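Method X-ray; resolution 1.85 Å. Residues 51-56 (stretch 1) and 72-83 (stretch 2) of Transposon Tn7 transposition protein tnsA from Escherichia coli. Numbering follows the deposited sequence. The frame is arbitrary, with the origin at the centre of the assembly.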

# COMPACT_ATOMS: atom_id res chain seq x y z
N TYR A 51 6.66 4.26 8.83
CA TYR A 51 6.32 5.64 9.15
C TYR A 51 6.09 6.43 7.87
O TYR A 51 6.77 6.22 6.86
CB TYR A 51 7.45 6.26 9.96
CG TYR A 51 7.19 7.70 10.35
CD1 TYR A 51 6.29 8.02 11.35
CD2 TYR A 51 7.85 8.74 9.69
CE1 TYR A 51 6.04 9.34 11.71
CE2 TYR A 51 7.60 10.07 10.04
CZ TYR A 51 6.70 10.36 11.04
OH TYR A 51 6.45 11.67 11.39
N SER A 52 5.12 7.35 7.91
CA SER A 52 4.79 8.19 6.77
C SER A 52 4.98 9.66 7.12
O SER A 52 4.50 10.11 8.16
CB SER A 52 3.33 7.99 6.35
OG SER A 52 2.84 9.12 5.63
N HIS A 53 5.66 10.41 6.25
CA HIS A 53 5.86 11.84 6.50
C HIS A 53 4.55 12.57 6.22
O HIS A 53 4.25 13.59 6.83
CB HIS A 53 6.95 12.43 5.61
CG HIS A 53 8.31 11.86 5.86
ND1 HIS A 53 9.47 12.51 5.49
CD2 HIS A 53 8.71 10.68 6.39
CE1 HIS A 53 10.51 11.76 5.78
NE2 HIS A 53 10.08 10.64 6.33
N LYS A 54 3.76 12.04 5.28
CA LYS A 54 2.49 12.66 4.92
C LYS A 54 1.41 12.59 5.99
O LYS A 54 0.68 13.56 6.19
CB LYS A 54 1.96 12.07 3.62
CG LYS A 54 2.81 12.44 2.41
CD LYS A 54 2.27 11.84 1.13
CE LYS A 54 3.07 12.33 -0.07
NZ LYS A 54 2.93 13.80 -0.29
N THR A 55 1.31 11.46 6.67
CA THR A 55 0.27 11.30 7.68
C THR A 55 0.78 11.41 9.11
O THR A 55 0.01 11.66 10.03
CB THR A 55 -0.42 9.93 7.56
OG1 THR A 55 0.51 8.90 7.91
CG2 THR A 55 -0.91 9.70 6.12
N GLY A 56 2.08 11.20 9.29
CA GLY A 56 2.66 11.25 10.62
C GLY A 56 2.39 9.95 11.38
O GLY A 56 2.74 9.84 12.56
N SER A 72 5.32 4.10 -3.26
CA SER A 72 5.04 4.86 -4.48
C SER A 72 4.10 6.03 -4.19
O SER A 72 4.27 7.12 -4.74
CB SER A 72 4.43 3.95 -5.56
OG SER A 72 5.29 2.84 -5.84
N LEU A 73 3.10 5.80 -3.34
CA LEU A 73 2.14 6.86 -2.99
C LEU A 73 2.79 7.95 -2.15
O LEU A 73 2.56 9.14 -2.38
CB LEU A 73 0.96 6.28 -2.21
CG LEU A 73 -0.00 5.35 -2.96
CD1 LEU A 73 -0.95 4.69 -1.96
CD2 LEU A 73 -0.78 6.14 -4.01
N GLU A 74 3.59 7.54 -1.17
CA GLU A 74 4.29 8.46 -0.26
C GLU A 74 5.29 9.33 -1.02
O GLU A 74 5.66 10.42 -0.57
CB GLU A 74 4.99 7.65 0.84
CG GLU A 74 5.77 8.45 1.88
CD GLU A 74 4.90 9.17 2.90
OE1 GLU A 74 3.76 8.72 3.16
OE2 GLU A 74 5.38 10.17 3.48
N TRP A 75 5.73 8.86 -2.18
CA TRP A 75 6.68 9.61 -3.00
C TRP A 75 6.00 10.78 -3.73
O TRP A 75 6.62 11.82 -3.95
CB TRP A 75 7.31 8.67 -4.03
CG TRP A 75 8.22 9.37 -5.01
CD1 TRP A 75 9.54 9.68 -4.82
CD2 TRP A 75 7.87 9.86 -6.30
NE1 TRP A 75 10.03 10.34 -5.92
CE2 TRP A 75 9.03 10.46 -6.85
CE3 TRP A 75 6.70 9.85 -7.06
CZ2 TRP A 75 9.04 11.05 -8.11
CZ3 TRP A 75 6.71 10.44 -8.32
CH2 TRP A 75 7.88 11.03 -8.84
N GLU A 76 4.74 10.60 -4.12
CA GLU A 76 3.99 11.63 -4.85
C GLU A 76 3.74 12.90 -4.04
O GLU A 76 3.13 12.86 -2.97
CB GLU A 76 2.64 11.07 -5.31
CG GLU A 76 2.74 9.94 -6.33
CD GLU A 76 3.25 10.40 -7.69
OE1 GLU A 76 3.22 11.62 -7.96
OE2 GLU A 76 3.67 9.53 -8.49
N SER A 77 4.17 14.05 -4.56
CA SER A 77 3.99 15.30 -3.83
C SER A 77 2.53 15.69 -3.57
O SER A 77 2.23 16.27 -2.53
CB SER A 77 4.70 16.45 -4.56
OG SER A 77 4.07 16.75 -5.79
N SER A 78 1.64 15.36 -4.49
CA SER A 78 0.22 15.72 -4.34
C SER A 78 -0.60 14.90 -3.34
O SER A 78 -1.68 15.33 -2.94
CB SER A 78 -0.47 15.65 -5.70
OG SER A 78 -0.50 14.31 -6.17
N VAL A 79 -0.11 13.74 -2.94
CA VAL A 79 -0.86 12.92 -1.98
C VAL A 79 -0.94 13.63 -0.63
O VAL A 79 0.07 14.05 -0.07
CB VAL A 79 -0.21 11.53 -1.82
CG1 VAL A 79 -0.85 10.77 -0.65
CG2 VAL A 79 -0.40 10.73 -3.10
N LEU A 80 -2.17 13.75 -0.13
CA LEU A 80 -2.41 14.41 1.14
C LEU A 80 -2.61 13.41 2.28
O LEU A 80 -2.10 13.59 3.38
CB LEU A 80 -3.66 15.30 1.03
CG LEU A 80 -4.05 16.12 2.26
CD1 LEU A 80 -2.95 17.12 2.61
CD2 LEU A 80 -5.36 16.84 1.97
N ASP A 81 -3.37 12.35 2.00
CA ASP A 81 -3.63 11.33 3.01
C ASP A 81 -3.63 9.95 2.37
O ASP A 81 -3.96 9.79 1.19
CB ASP A 81 -4.98 11.59 3.70
CG ASP A 81 -5.15 10.79 4.99
OD1 ASP A 81 -4.17 10.15 5.44
OD2 ASP A 81 -6.26 10.81 5.57
N ILE A 82 -3.24 8.95 3.15
CA ILE A 82 -3.21 7.57 2.71
C ILE A 82 -3.88 6.78 3.83
O ILE A 82 -3.36 6.72 4.94
CB ILE A 82 -1.77 7.04 2.53
CG1 ILE A 82 -1.08 7.78 1.37
CG2 ILE A 82 -1.79 5.53 2.26
CD1 ILE A 82 0.42 7.49 1.27
N ARG A 83 -5.04 6.21 3.54
CA ARG A 83 -5.77 5.43 4.53
C ARG A 83 -5.79 3.96 4.09
O ARG A 83 -6.59 3.56 3.25
CB ARG A 83 -7.19 5.98 4.68
CG ARG A 83 -7.24 7.27 5.54
CD ARG A 83 -8.64 7.88 5.63
NE ARG A 83 -9.06 8.53 4.38
CZ ARG A 83 -10.31 8.90 4.11
NH1 ARG A 83 -11.28 8.67 4.99
NH2 ARG A 83 -10.60 9.50 2.97
O HOH W 1 -0.30 15.33 4.44
O HOH W 2 6.07 13.37 -1.07

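Two side chains, reaching in opposite senses across the gap, do most of the work here: Glu74 from the helix and Lys54 from the loop. Glu74 gathers a hydroxyl and two amides of the loop; Lys54 reaches backbone carbonyls of the turn and strand.

Glu74 is buried, and its CA-to-CB bond points sideways, so the chain must turn to arrive. With chi1 at 180° and chi2 at 75° (p), it folds its carboxylate into the 52-54 loop. Glu74 OE1 accepts from Ser52 OG at 2.7 Å. Glu74 OE2 takes two amides, Lys54 N at 3.1 Å with good geometry and His53 N at 2.8 Å, a weak bond because its angle is only 128°. A carboxylate suits this place because its two oxygens can take three donors at once. Ser52, with chi1 at 158° (t), also uses Ser52 OG to accept from Thr55 N at 3.0 Å, so one small hydroxyl both braces its own loop and meets the glutamate.

Lys54 points toward the other stretch, which covers 139 Å² of its surface. Chi1 near -68° (m) is followed by two t torsions, which carry an extended chain past Val79, where Lys54 CD lies 3.7 Å from Val79 CG1. The last torsion, chi4 at -65° (m), bends the amine to the turn. There Lys54 NZ donates to Val79 O at 2.9 Å and, weakly, to Glu76 O at 2.8 Å. These carbonyls belong to the first and last residues of a type I turn, so a long aliphatic stem tipped with a charged amine fits both the valine and the polar carbonyls beyond it.

At the strand, Lys54 O and Leu80 O are 4.0 Å apart, and water 1 donates to both at 2.7 Å, joining two acceptors that cannot bond directly. One residue further along, buried Thr55 points toward the other stretch, and with chi1 at 68° (p) its Thr55 CG2 lies 3.4 Å from Asp81 OD1; the CA-to-CB bond of Asp81 points away, but its end comes nearer.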